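PDB 1PM4: YPM, which acts as a superantigen, a bacterial mitogen from Yersinia pseudotuberculosis that probably stimulates T cells by way of MHC class II and T-cell receptor molecules. Local coordinates for residues A[24-29]-A[104-109]; A[36-41]-A[45-50]; A[62-67]-A[72-77]; A[86-91]-A[96-101]. All blocks are in the same frame, centred on the assembly; numbering follows the deposited sequence.

How the interactions relate
Interactions 2, 3 and 4 each join one four-stranded antiparallel sheet of the jelly roll to the other, whereas interaction 1 ties two surface loops. Interactions 2 and 4 share one stretch of core, their centres about 5 Å apart, and are coupled inside both sheets; Ser40 OG lies 2.6 Å from Asn97 O, probably hydrogen-bonded. Interaction 3 continues the same two sheets along strands 59-67 and 72-78, its centre about 14 Å from that of interaction 2, and Leu72 CD2 meets Trp86 CZ3 of interaction 4 at 3.7 Å. Interaction 1 closes a chain loop that contains the other three; its centre lies about 20 Å from that of interaction 4.

Interaction 1 (A[24-29]-A[104-109]); sequences NKEGKT and VHDDKE
Lys25 and Glu109 meet through two differently shaped side chains: the lysine starts with CG between its backbone N and carbonyl carbon (chi1 40°) and bends again at chi3 and chi4, while the glutamate leaves with CG beside its backbone N and stays extended. The contact bridges two surface loops of the jelly roll, one after strand 18-23 and containing a type I beta turn from Asn24 to Gly27, the other after strand 96-103. Lys25 NZ donates to Glu109 OE1 at 3.1 Å in a salt bridge. The ammonium approaches from above the carboxylate plane, 38° out of it. Lys25 NZ has a stronger partner in Asp112, with which it also forms a salt bridge, and the backbone N of Glu109 is hydrogen-bonded to the same aspartate, which thus links both sides.

Beside this bridge two acids come close, their side chains crossing obliquely. Glu26 OE1 stands 3.9 Å from Asp106 OD2, with the carboxylate planes 81° apart. Lys25 NZ, 6.4 Å from Asp106 OD2, may ease this like-charge pair slightly, although no direct contact is made.

On the turn side, the backbone bond from Gly27 N to Asn24 O closes the turn, and the Asn24 amide clasps the backbone of Lys28 from both of its ends. OD1 receives Lys28 N at 3.1 Å through a bent approach. A further bond from Asn24 ND2 to Leu82 O ties the turn to a neighbouring loop. The other half of the clasp is straighter: Asn24 ND2 reaches Lys28 O at 2.9 Å, in the carbonyl plane and on a lone pair.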
loop_
_atom_site.group_PDB
_atom_site.type_symbol
_atom_site.label_atom_id
_atom_site.label_comp_id
_atom_site.label_asym_id
_atom_site.label_seq_id
_atom_site.Cartn_x
_atom_site.Cartn_y
_atom_site.Cartn_z
ATOM N N ASN A 24 -16.390 -9.675 -7.085
ATOM C CA ASN A 24 -15.897 -10.332 -8.288
ATOM C C ASN A 24 -15.489 -11.791 -8.040
ATOM O O ASN A 24 -14.380 -12.191 -8.360
ATOM C CB ASN A 24 -14.736 -9.553 -8.891
ATOM C CG ASN A 24 -14.340 -10.102 -10.233
ATOM O OD1 ASN A 24 -15.207 -10.573 -10.951
ATOM N ND2 ASN A 24 -13.067 -10.065 -10.573
ATOM N N LYS A 25 -16.391 -12.561 -7.442
ATOM C CA LYS A 25 -15.953 -13.776 -6.736
ATOM C C LYS A 25 -15.422 -14.845 -7.749
ATOM O O LYS A 25 -14.386 -15.500 -7.507
ATOM C CB LYS A 25 -17.018 -14.278 -5.728
ATOM C CG LYS A 25 -18.499 -14.202 -6.163
ATOM C CD LYS A 25 -19.419 -15.020 -5.195
ATOM C CE LYS A 25 -20.562 -14.209 -4.580
ATOM N NZ LYS A 25 -21.313 -13.385 -5.615
ATOM N N GLU A 26 -16.052 -14.927 -8.915
ATOM C CA GLU A 26 -15.527 -15.756 -10.019
ATOM C C GLU A 26 -14.262 -15.225 -10.747
ATOM O O GLU A 26 -13.844 -15.819 -11.736
ATOM C CB GLU A 26 -16.626 -16.018 -11.062
ATOM C CG GLU A 26 -16.947 -14.847 -11.997
ATOM C CD GLU A 26 -17.828 -13.784 -11.356
ATOM O OE1 GLU A 26 -19.082 -13.932 -11.430
ATOM O OE2 GLU A 26 -17.260 -12.790 -10.806
ATOM N N GLY A 27 -13.677 -14.118 -10.277
ATOM C CA GLY A 27 -12.517 -13.514 -10.913
ATOM C C GLY A 27 -12.719 -13.290 -12.411
ATOM O O GLY A 27 -11.925 -13.760 -13.231
ATOM N N LYS A 28 -13.806 -12.623 -12.777
ATOM C CA LYS A 28 -14.000 -12.185 -14.144
ATOM C C LYS A 28 -13.018 -11.041 -14.364
ATOM O O LYS A 28 -12.597 -10.379 -13.394
ATOM C CB LYS A 28 -15.459 -11.760 -14.391
ATOM N N THR A 29 -12.614 -10.835 -15.621
ATOM C CA THR A 29 -11.613 -9.813 -15.949
ATOM C C THR A 29 -12.226 -8.413 -15.830
ATOM O O THR A 29 -13.327 -8.153 -16.323
ATOM C CB THR A 29 -11.026 -10.037 -17.381
ATOM N N VAL A 104 -19.350 -2.973 -7.237
ATOM C CA VAL A 104 -19.620 -4.363 -7.531
ATOM C C VAL A 104 -19.573 -4.605 -9.022
ATOM O O VAL A 104 -19.784 -3.714 -9.826
ATOM C CB VAL A 104 -20.945 -4.855 -6.981
ATOM C CG1 VAL A 104 -20.938 -4.766 -5.467
ATOM C CG2 VAL A 104 -22.096 -4.070 -7.516
ATOM N N HIS A 105 -19.324 -5.849 -9.378
ATOM C CA HIS A 105 -19.298 -6.149 -10.791
ATOM C C HIS A 105 -20.596 -6.733 -11.267
ATOM O O HIS A 105 -21.029 -6.443 -12.371
ATOM C CB HIS A 105 -18.092 -6.992 -11.160
ATOM C CG HIS A 105 -17.030 -6.181 -11.820
ATOM N ND1 HIS A 105 -16.056 -5.534 -11.096
ATOM C CD2 HIS A 105 -16.842 -5.822 -13.111
ATOM C CE1 HIS A 105 -15.284 -4.846 -11.909
ATOM N NE2 HIS A 105 -15.741 -5.000 -13.142
ATOM N N ASP A 106 -21.252 -7.542 -10.449
ATOM C CA ASP A 106 -22.568 -8.016 -10.876
ATOM C C ASP A 106 -23.631 -7.071 -10.296
ATOM O O ASP A 106 -23.595 -5.844 -10.546
ATOM C CB ASP A 106 -22.768 -9.519 -10.542
ATOM C CG ASP A 106 -22.586 -10.447 -11.777
ATOM O OD1 ASP A 106 -22.756 -9.998 -12.935
ATOM O OD2 ASP A 106 -22.268 -11.654 -11.659
ATOM N N ASP A 107 -24.623 -7.646 -9.639
ATOM C CA ASP A 107 -25.399 -6.975 -8.644
ATOM C C ASP A 107 -25.091 -7.646 -7.302
ATOM O O ASP A 107 -24.672 -8.824 -7.238
ATOM C CB ASP A 107 -26.869 -7.158 -8.939
ATOM C CG ASP A 107 -27.251 -6.590 -10.270
ATOM O OD1 ASP A 107 -26.784 -7.134 -11.305
ATOM O OD2 ASP A 107 -27.958 -5.574 -10.352
ATOM N N LYS A 108 -25.369 -6.921 -6.239
ATOM C CA LYS A 108 -25.157 -7.474 -4.931
ATOM C C LYS A 108 -25.979 -8.779 -4.756
ATOM O O LYS A 108 -27.110 -8.913 -5.220
ATOM C CB LYS A 108 -25.380 -6.369 -3.884
ATOM C CG LYS A 108 -26.217 -6.698 -2.734
ATOM C CD LYS A 108 -26.464 -5.434 -1.951
ATOM C CE LYS A 108 -27.000 -5.707 -0.602
ATOM N NZ LYS A 108 -27.941 -4.634 -0.166
ATOM N N GLU A 109 -25.348 -9.759 -4.129
ATOM C CA GLU A 109 -25.931 -11.053 -3.830
ATOM C C GLU A 109 -25.703 -11.362 -2.356
ATOM O O GLU A 109 -24.726 -10.933 -1.807
ATOM C CB GLU A 109 -25.254 -12.116 -4.702
ATOM C CG GLU A 109 -25.560 -11.907 -6.193
ATOM C CD GLU A 109 -25.047 -13.015 -7.109
ATOM O OE1 GLU A 109 -24.172 -13.801 -6.683
ATOM O OE2 GLU A 109 -25.546 -13.108 -8.263
#

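Interaction 2 (A[36-41]-A[45-50])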
loop_
_atom_site.group_PDB
_atom_site.type_symbol
_atom_site.label_atom_id
_atom_site.label_comp_id
_atom_site.label_asym_id
_atom_site.label_seq_id
_atom_site.Cartn_x
_atom_site.Cartn_y
_atom_site.Cartn_z
ATOM N N ALA A 36 -14.700 1.799 -2.040
ATOM C CA ALA A 36 -15.619 1.429 -0.978
ATOM C C ALA A 36 -15.491 2.433 0.130
ATOM O O ALA A 36 -14.486 3.084 0.270
ATOM C CB ALA A 36 -15.370 0.011 -0.437
ATOM N N VAL A 37 -16.570 2.598 0.866
ATOM C CA VAL A 37 -16.546 3.436 2.118
ATOM C C VAL A 37 -17.457 2.765 3.103
ATOM O O VAL A 37 -18.547 2.304 2.744
ATOM C CB VAL A 37 -16.944 4.905 1.896
ATOM C CG1 VAL A 37 -18.351 5.010 1.343
ATOM C CG2 VAL A 37 -16.683 5.710 3.141
ATOM N N LEU A 38 -16.972 2.654 4.338
ATOM C CA LEU A 38 -17.680 2.109 5.469
ATOM C C LEU A 38 -18.366 3.162 6.272
ATOM O O LEU A 38 -17.760 4.183 6.527
ATOM C CB LEU A 38 -16.691 1.401 6.365
ATOM C CG LEU A 38 -17.291 0.608 7.532
ATOM C CD1 LEU A 38 -18.273 -0.496 7.107
ATOM C CD2 LEU A 38 -16.079 -0.011 8.306
ATOM N N HIS A 39 -19.614 2.920 6.665
ATOM C CA HIS A 39 -20.362 3.917 7.462
ATOM C C HIS A 39 -21.091 3.152 8.561
ATOM O O HIS A 39 -21.237 1.930 8.525
ATOM C CB HIS A 39 -21.377 4.682 6.624
ATOM C CG HIS A 39 -20.809 5.562 5.537
ATOM N ND1 HIS A 39 -19.911 6.571 5.792
ATOM C CD2 HIS A 39 -21.146 5.693 4.235
ATOM C CE1 HIS A 39 -19.642 7.220 4.667
ATOM N NE2 HIS A 39 -20.380 6.704 3.706
ATOM N N SER A 40 -21.606 3.902 9.530
ATOM C CA SER A 40 -22.461 3.361 10.580
ATOM C C SER A 40 -23.445 4.414 11.092
ATOM O O SER A 40 -23.058 5.616 11.238
ATOM C CB SER A 40 -21.632 2.848 11.736
ATOM O OG SER A 40 -22.431 2.316 12.772
ATOM N N THR A 41 -24.679 3.973 11.324
ATOM C CA THR A 41 -25.644 4.849 12.027
ATOM C C THR A 41 -25.275 5.073 13.476
ATOM O O THR A 41 -25.902 5.928 14.096
ATOM C CB THR A 41 -27.075 4.309 11.954
ATOM O OG1 THR A 41 -27.180 3.021 12.577
ATOM C CG2 THR A 41 -27.538 4.187 10.526
ATOM N N ALA A 45 -19.222 4.856 16.222
ATOM C CA ALA A 45 -18.625 3.643 15.707
ATOM C C ALA A 45 -17.131 3.790 15.516
ATOM O O ALA A 45 -16.633 4.878 15.096
ATOM C CB ALA A 45 -19.300 3.303 14.403
ATOM N N ASP A 46 -16.393 2.720 15.828
ATOM C CA ASP A 46 -14.963 2.649 15.648
ATOM C C ASP A 46 -14.638 1.371 14.865
ATOM O O ASP A 46 -14.735 0.251 15.448
ATOM C CB ASP A 46 -14.307 2.588 16.991
ATOM C CG ASP A 46 -12.809 2.591 16.906
ATOM O OD1 ASP A 46 -12.204 2.493 15.818
ATOM O OD2 ASP A 46 -12.171 2.692 17.995
ATOM N N MET A 47 -14.449 1.493 13.531
ATOM C CA MET A 47 -14.270 0.342 12.625
ATOM C C MET A 47 -13.179 0.621 11.593
ATOM O O MET A 47 -12.821 1.781 11.286
ATOM C CB MET A 47 -15.576 0.052 11.857
ATOM C CG MET A 47 -16.712 -0.208 12.789
ATOM S SD MET A 47 -18.197 -0.574 11.715
ATOM C CE MET A 47 -19.433 -0.474 12.941
ATOM N N THR A 48 -12.586 -0.464 11.130
ATOM C CA THR A 48 -11.594 -0.419 10.097
ATOM C C THR A 48 -12.017 -1.209 8.913
ATOM O O THR A 48 -12.573 -2.272 9.059
ATOM C CB THR A 48 -10.227 -0.941 10.702
ATOM O OG1 THR A 48 -9.821 -0.081 11.788
ATOM C CG2 THR A 48 -9.097 -0.881 9.667
ATOM N N LEU A 49 -11.771 -0.649 7.745
ATOM C CA LEU A 49 -12.017 -1.330 6.482
ATOM C C LEU A 49 -10.681 -1.684 5.824
ATOM O O LEU A 49 -9.838 -0.802 5.587
ATOM C CB LEU A 49 -12.747 -0.379 5.565
ATOM C CG LEU A 49 -13.076 -0.913 4.182
ATOM C CD1 LEU A 49 -14.048 -2.096 4.191
ATOM C CD2 LEU A 49 -13.679 0.180 3.252
ATOM N N ILE A 50 -10.538 -2.947 5.487
ATOM C CA ILE A 50 -9.316 -3.442 4.878
ATOM C C ILE A 50 -9.675 -4.078 3.545
ATOM O O ILE A 50 -10.595 -4.882 3.457
ATOM C CB ILE A 50 -8.639 -4.473 5.769
ATOM C CG1 ILE A 50 -8.407 -3.914 7.154
ATOM C CG2 ILE A 50 -7.316 -4.907 5.139
ATOM C CD1 ILE A 50 -8.040 -5.006 8.182
#
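Strands 36-39 and 47-50 run nearly antiparallel, 163° between their directions and 7.9 Å apart at the closest approach of their axes, a separation bridged by side chains, with Leu38 standing nearest Leu49 in the register. Leu38 is central. With CG anti to the backbone N (chi1 -173°), its CD2 branch is carried across to the opposite strand, where it presses on Met47 CB at 3.6 Å and also reaches the sulfur. The two side chains cross at about a right angle. The same CD2 lies 4.3 Å from Leu49 CB, so this methyl group spans the interval between two inward-facing residues of strand 47-50. Leu49 answers with its own CD2, which meets Ala36 CB at 4.1 Å.

These contacts belong to the core of the jelly roll, in which the two strands lie in different four-stranded sheets packed face to face. Within that core Trp86 touches both Ala36 and Leu49, while Ile88 lies against Leu38.

Toward the loop joining the strands the packing narrows to smaller groups. Ser40 CB meets Ala45 CB at 3.6 Å, and the hydroxyl flanks the same methyl. Met47 runs extended beyond CG, which lies beside its own backbone N, and thereby sends CE to the serine, 4.1 Å from Ser40 OG. The hydroxyl takes its polar partners from outside the pair, hydrogen-bonding with Asn97 O and Asn42 N.

Interaction 3 (A[62-67]-A[72-77])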
loop_
_atom_site.group_PDB
_atom_site.type_symbol
_atom_site.label_atom_id
_atom_site.label_comp_id
_atom_site.label_asym_id
_atom_site.label_seq_id
_atom_site.Cartn_x
_atom_site.Cartn_y
_atom_site.Cartn_z
ATOM N N GLU A 62 -3.389 -7.905 2.236
ATOM C CA GLU A 62 -3.900 -6.536 2.313
ATOM C C GLU A 62 -3.293 -5.620 1.230
ATOM O O GLU A 62 -2.116 -5.643 0.988
ATOM C CB GLU A 62 -3.630 -5.997 3.702
ATOM C CG GLU A 62 -3.833 -4.508 3.837
ATOM C CD GLU A 62 -3.760 -4.079 5.293
ATOM O OE1 GLU A 62 -3.688 -4.940 6.198
ATOM O OE2 GLU A 62 -3.816 -2.867 5.519
ATOM N N ILE A 63 -4.115 -4.854 0.556
ATOM C CA ILE A 63 -3.684 -3.736 -0.271
ATOM C C ILE A 63 -3.579 -2.468 0.500
ATOM O O ILE A 63 -2.547 -1.772 0.441
ATOM C CB ILE A 63 -4.718 -3.486 -1.449
ATOM C CG1 ILE A 63 -4.821 -4.729 -2.297
ATOM C CG2 ILE A 63 -4.298 -2.236 -2.250
ATOM C CD1 ILE A 63 -5.707 -4.623 -3.498
ATOM N N LYS A 64 -4.652 -2.086 1.196
ATOM C CA LYS A 64 -4.658 -0.885 1.991
ATOM C C LYS A 64 -5.854 -0.948 2.925
ATOM O O LYS A 64 -6.657 -1.827 2.784
ATOM C CB LYS A 64 -4.817 0.396 1.161
ATOM C CG LYS A 64 -6.002 0.394 0.280
ATOM C CD LYS A 64 -6.122 1.792 -0.450
ATOM C CE LYS A 64 -5.475 1.919 -1.786
ATOM N NZ LYS A 64 -5.411 3.504 -2.039
ATOM N N ARG A 65 -5.917 0.016 3.819
ATOM C CA ARG A 65 -6.969 0.131 4.817
ATOM C C ARG A 65 -7.338 1.549 5.154
ATOM O O ARG A 65 -6.572 2.495 4.964
ATOM C CB ARG A 65 -6.606 -0.597 6.130
ATOM C CG ARG A 65 -5.496 0.073 6.917
ATOM C CD ARG A 65 -5.171 -0.558 8.246
ATOM N NE ARG A 65 -4.773 -1.950 8.096
ATOM C CZ ARG A 65 -4.795 -2.831 9.074
ATOM N NH1 ARG A 65 -5.133 -2.451 10.296
ATOM N NH2 ARG A 65 -4.381 -4.098 8.874
ATOM N N ASN A 66 -8.527 1.733 5.701
ATOM C CA ASN A 66 -8.959 3.080 6.071
ATOM C C ASN A 66 -9.857 2.998 7.267
ATOM O O ASN A 66 -10.484 1.932 7.547
ATOM C CB ASN A 66 -9.698 3.749 4.888
ATOM C CG ASN A 66 -8.785 4.256 3.796
ATOM O OD1 ASN A 66 -8.507 3.545 2.787
ATOM N ND2 ASN A 66 -8.348 5.532 3.944
ATOM N N ASP A 67 -10.020 4.103 7.956
ATOM C CA ASP A 67 -10.968 4.156 9.027
ATOM C C ASP A 67 -12.382 4.261 8.457
ATOM O O ASP A 67 -12.579 4.534 7.276
ATOM C CB ASP A 67 -10.704 5.386 9.908
ATOM C CG ASP A 67 -9.293 5.433 10.451
ATOM O OD1 ASP A 67 -8.737 4.386 10.907
ATOM O OD2 ASP A 67 -8.666 6.523 10.426
ATOM N N LEU A 72 -11.819 4.262 0.352
ATOM C CA LEU A 72 -10.710 3.478 -0.094
ATOM C C LEU A 72 -10.877 3.372 -1.596
ATOM O O LEU A 72 -11.920 2.895 -2.067
ATOM C CB LEU A 72 -10.819 2.112 0.504
ATOM C CG LEU A 72 -9.654 1.179 0.568
ATOM C CD1 LEU A 72 -9.840 0.263 1.815
ATOM C CD2 LEU A 72 -9.477 0.401 -0.744
ATOM N N LYS A 73 -9.870 3.811 -2.326
ATOM C CA LYS A 73 -9.851 3.692 -3.794
ATOM C C LYS A 73 -8.592 2.997 -4.207
ATOM O O LYS A 73 -7.531 3.252 -3.610
ATOM C CB LYS A 73 -9.856 5.063 -4.440
ATOM C CG LYS A 73 -11.013 5.915 -4.077
ATOM C CD LYS A 73 -11.155 7.079 -5.016
ATOM C CE LYS A 73 -12.132 8.086 -4.477
ATOM N NZ LYS A 73 -12.246 9.258 -5.318
ATOM N N TYR A 74 -8.707 2.158 -5.239
ATOM C CA TYR A 74 -7.581 1.366 -5.744
ATOM C C TYR A 74 -7.778 0.993 -7.213
ATOM O O TYR A 74 -8.786 0.456 -7.580
ATOM C CB TYR A 74 -7.429 0.092 -4.901
ATOM C CG TYR A 74 -6.467 -0.924 -5.463
ATOM C CD1 TYR A 74 -5.123 -0.833 -5.252
ATOM C CD2 TYR A 74 -6.950 -1.943 -6.236
ATOM C CE1 TYR A 74 -4.270 -1.772 -5.836
ATOM C CE2 TYR A 74 -6.123 -2.875 -6.802
ATOM C CZ TYR A 74 -4.805 -2.781 -6.613
ATOM O OH TYR A 74 -4.047 -3.803 -7.202
ATOM N N GLU A 75 -6.790 1.260 -8.061
ATOM C CA GLU A 75 -6.907 0.997 -9.471
ATOM C C GLU A 75 -6.140 -0.213 -9.811
ATOM O O GLU A 75 -4.982 -0.281 -9.490
ATOM C CB GLU A 75 -6.284 2.134 -10.342
ATOM C CG GLU A 75 -6.811 3.483 -10.098
ATOM C CD GLU A 75 -6.552 4.476 -11.200
ATOM O OE1 GLU A 75 -5.874 4.189 -12.156
ATOM O OE2 GLU A 75 -7.031 5.532 -10.985
ATOM N N ASP A 76 -6.783 -1.103 -10.559
ATOM C CA ASP A 76 -6.261 -2.358 -11.040
ATOM C C ASP A 76 -6.561 -2.454 -12.530
ATOM O O ASP A 76 -7.710 -2.250 -12.914
ATOM C CB ASP A 76 -7.071 -3.469 -10.322
ATOM C CG ASP A 76 -6.455 -4.781 -10.453
ATOM O OD1 ASP A 76 -6.503 -5.314 -11.575
ATOM O OD2 ASP A 76 -5.874 -5.335 -9.489
ATOM N N TYR A 77 -5.563 -2.794 -13.356
ATOM C CA TYR A 77 -5.768 -2.975 -14.808
ATOM C C TYR A 77 -5.236 -4.327 -15.263
ATOM O O TYR A 77 -4.810 -4.510 -16.418
ATOM C CB TYR A 77 -5.076 -1.861 -15.587
ATOM C CG TYR A 77 -5.641 -0.550 -15.178
ATOM C CD1 TYR A 77 -6.887 -0.195 -15.596
ATOM C CD2 TYR A 77 -4.988 0.264 -14.265
ATOM C CE1 TYR A 77 -7.479 0.957 -15.190
ATOM C CE2 TYR A 77 -5.553 1.434 -13.866
ATOM C CZ TYR A 77 -6.801 1.779 -14.335
ATOM O OH TYR A 77 -7.439 2.922 -13.946
HETATM O O HOH W 1 -7.845 5.346 -0.905
#
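This is a mixed apolar and polar contact between the two sheets of the jelly roll, made where strands 59-67 and 72-78, each outermost in its sheet within this chain, face each other. Their segments run at 161°, nearly antiparallel. Ile63 lies across the Tyr74 ring: CD1 makes a CH-pi contact 3.8 Å from the ring centroid, 13° off its normal, while CG2 touches the CD1 side of the ring. The Lys64 chain slides past Leu72 in the opposite direction, its CG and CD against Leu72 CD2, and CE comes to the edge of the Tyr74 ring. Asn66 OD1 also rests against Leu72 CG.

The Arg65 side chain leaves the backbone away from strand 72-78, and its guanidinium grips Glu62 side-on, NE to Glu62 OE2 and NH2 to Glu62 OE1, both at 2.9 Å. The region also builds the assembly: Glu75 forms a salt bridge with Lys87 of the third subunit.

A bend at chi3 (92°) turns the Lys64 ammonium onto the facing backbone. Water 1 joins the two strands there, accepting from Lys64 NZ and Lys73 N, and Lys64 NZ donates to Lys73 O at 2.7 Å, nearly head-on to the carbonyl.

Interaction 4 (A[86-91]-A[96-101])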
loop_
_atom_site.group_PDB
_atom_site.type_symbol
_atom_site.label_atom_id
_atom_site.label_comp_id
_atom_site.label_asym_id
_atom_site.label_seq_id
_atom_site.Cartn_x
_atom_site.Cartn_y
_atom_site.Cartn_z
ATOM N N TRP A 86 -13.453 -7.075 1.042
ATOM C CA TRP A 86 -13.564 -6.009 1.995
ATOM C C TRP A 86 -13.730 -6.630 3.400
ATOM O O TRP A 86 -14.711 -7.311 3.646
ATOM C CB TRP A 86 -14.821 -5.197 1.703
ATOM C CG TRP A 86 -14.841 -4.658 0.311
ATOM C CD1 TRP A 86 -15.758 -5.003 -0.644
ATOM C CD2 TRP A 86 -14.064 -3.580 -0.238
ATOM N NE1 TRP A 86 -15.490 -4.330 -1.801
ATOM C CE2 TRP A 86 -14.497 -3.419 -1.602
ATOM C CE3 TRP A 86 -13.011 -2.814 0.203
ATOM C CZ2 TRP A 86 -13.943 -2.528 -2.451
ATOM C CZ3 TRP A 86 -12.411 -1.906 -0.699
ATOM C CH2 TRP A 86 -12.914 -1.754 -2.012
ATOM N N LYS A 87 -12.760 -6.420 4.274
ATOM C CA LYS A 87 -12.889 -6.859 5.645
ATOM C C LYS A 87 -13.227 -5.687 6.559
ATOM O O LYS A 87 -12.509 -4.690 6.573
ATOM C CB LYS A 87 -11.563 -7.465 6.095
ATOM C CG LYS A 87 -11.515 -7.871 7.507
ATOM C CD LYS A 87 -10.294 -8.758 7.829
ATOM C CE LYS A 87 -10.291 -9.163 9.222
ATOM N NZ LYS A 87 -8.976 -9.859 9.696
ATOM N N ILE A 88 -14.306 -5.825 7.273
ATOM C CA ILE A 88 -14.815 -4.856 8.232
ATOM C C ILE A 88 -14.473 -5.392 9.601
ATOM O O ILE A 88 -14.969 -6.471 10.002
ATOM C CB ILE A 88 -16.376 -4.694 8.141
ATOM C CG1 ILE A 88 -16.765 -4.205 6.718
ATOM C CG2 ILE A 88 -16.874 -3.704 9.155
ATOM C CD1 ILE A 88 -18.228 -4.419 6.337
ATOM N N LYS A 89 -13.699 -4.613 10.348
ATOM C CA LYS A 89 -13.349 -4.953 11.696
ATOM C C LYS A 89 -14.024 -3.967 12.643
ATOM O O LYS A 89 -13.845 -2.771 12.484
ATOM C CB LYS A 89 -11.843 -4.972 11.915
ATOM C CG LYS A 89 -11.417 -5.268 13.381
ATOM C CD LYS A 89 -11.976 -6.568 14.082
ATOM C CE LYS A 89 -11.570 -6.728 15.562
ATOM N NZ LYS A 89 -11.585 -8.152 16.192
ATOM N N ASN A 90 -14.789 -4.486 13.609
ATOM C CA ASN A 90 -15.324 -3.647 14.663
ATOM C C ASN A 90 -14.322 -3.518 15.799
ATOM O O ASN A 90 -14.012 -4.508 16.468
ATOM C CB ASN A 90 -16.671 -4.181 15.134
ATOM C CG ASN A 90 -17.321 -3.252 16.116
ATOM O OD1 ASN A 90 -16.792 -2.153 16.365
ATOM N ND2 ASN A 90 -18.450 -3.642 16.656
ATOM N N ASN A 91 -13.699 -2.353 15.926
ATOM C CA ASN A 91 -12.679 -2.134 16.968
ATOM C C ASN A 91 -13.298 -1.908 18.341
ATOM O O ASN A 91 -12.619 -2.010 19.396
ATOM C CB ASN A 91 -11.879 -0.913 16.556
ATOM C CG ASN A 91 -11.187 -1.070 15.252
ATOM O OD1 ASN A 91 -10.568 -2.125 14.986
ATOM N ND2 ASN A 91 -11.256 -0.044 14.420
ATOM N N SER A 96 -22.823 -2.740 16.583
ATOM C CA SER A 96 -23.108 -1.575 15.759
ATOM C C SER A 96 -23.697 -1.898 14.392
ATOM O O SER A 96 -23.319 -2.882 13.777
ATOM C CB SER A 96 -21.809 -0.821 15.492
ATOM O OG SER A 96 -21.096 -0.484 16.684
ATOM N N ASN A 97 -24.569 -1.015 13.888
ATOM C CA ASN A 97 -24.934 -1.052 12.469
ATOM C C ASN A 97 -23.682 -0.843 11.628
ATOM O O ASN A 97 -22.755 -0.121 12.038
ATOM C CB ASN A 97 -25.905 0.117 12.181
ATOM C CG ASN A 97 -25.999 0.483 10.702
ATOM O OD1 ASN A 97 -25.257 1.368 10.162
ATOM N ND2 ASN A 97 -26.945 -0.215 9.997
ATOM N N TYR A 98 -23.654 -1.438 10.448
ATOM C CA TYR A 98 -22.737 -0.965 9.402
ATOM C C TYR A 98 -23.438 -0.833 8.058
ATOM O O TYR A 98 -24.485 -1.459 7.817
ATOM C CB TYR A 98 -21.529 -1.900 9.274
ATOM C CG TYR A 98 -21.853 -3.240 8.600
ATOM C CD1 TYR A 98 -21.762 -3.414 7.240
ATOM C CD2 TYR A 98 -22.171 -4.361 9.371
ATOM C CE1 TYR A 98 -22.121 -4.590 6.654
ATOM C CE2 TYR A 98 -22.431 -5.566 8.801
ATOM C CZ TYR A 98 -22.377 -5.697 7.410
ATOM O OH TYR A 98 -22.700 -6.930 6.800
ATOM N N SER A 99 -22.876 -0.019 7.199
ATOM C CA SER A 99 -23.217 -0.019 5.793
ATOM C C SER A 99 -21.926 0.150 5.014
ATOM O O SER A 99 -21.055 0.948 5.369
ATOM C CB SER A 99 -24.293 1.038 5.419
ATOM O OG SER A 99 -23.843 2.377 5.583
ATOM N N LEU A 100 -21.768 -0.631 3.962
ATOM C CA LEU A 100 -20.567 -0.557 3.126
ATOM C C LEU A 100 -21.076 -0.225 1.704
ATOM O O LEU A 100 -21.763 -1.044 1.102
ATOM C CB LEU A 100 -19.901 -1.908 3.108
ATOM C CG LEU A 100 -18.597 -1.919 2.324
ATOM C CD1 LEU A 100 -17.518 -1.123 2.992
ATOM C CD2 LEU A 100 -18.106 -3.324 2.016
ATOM N N ASP A 101 -20.699 0.915 1.197
ATOM C CA ASP A 101 -20.883 1.232 -0.196
ATOM C C ASP A 101 -19.663 0.732 -0.930
ATOM O O ASP A 101 -18.529 1.050 -0.539
ATOM C CB ASP A 101 -20.973 2.705 -0.404
ATOM C CG ASP A 101 -22.098 3.359 0.306
ATOM O OD1 ASP A 101 -23.087 2.735 0.739
ATOM O OD2 ASP A 101 -22.002 4.586 0.540
HETATM O O HOH W 2 -18.140 0.374 16.142
#
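Apolar contacts dominate the meeting of Ile88 and Trp86 with Tyr98 and Leu100, inside the jelly-roll core where strands 84-90 and 96-103 face each other from opposite sheets. The segment axes come no closer than 10.1 Å, at 156° between directions, so long side chains must fill the interval. Ile88 does so with its CD1: this methyl meets Tyr98 CD1 at 3.8 Å and CE1 almost equally, approaching the ring obliquely near its CD1-CE1 bond. Tyr98 places its ring there by turning CG between the backbone N and the carbonyl carbon (chi1 73°), and the two side chains cross roughly at right angles. The Ile88 methyl is also 4.4 Å from Leu100 CB. Leu100 extends CD2 to Trp86, touching CB at 3.8 Å and, slightly farther off, CG and CD1 at the root of the indole.

Neighbouring strands add to the hydrophobic surroundings: Leu49 touches both Trp86 and Leu100, while Val19 packs on Tyr98.

Polar contacts gather at the end near the connecting loop. Asn90 and Ser96 also hydrogen-bond with that loop: Asn90 OD1 with Ser92 N, and both Asn90 ND2 and Ser96 OG with Glu94 O. Across the contact, these two buried side chains are joined indirectly, through water 2, which donates to Asn90 OD1 at 2.9 Å and to Ser96 OG at 3.1 Å.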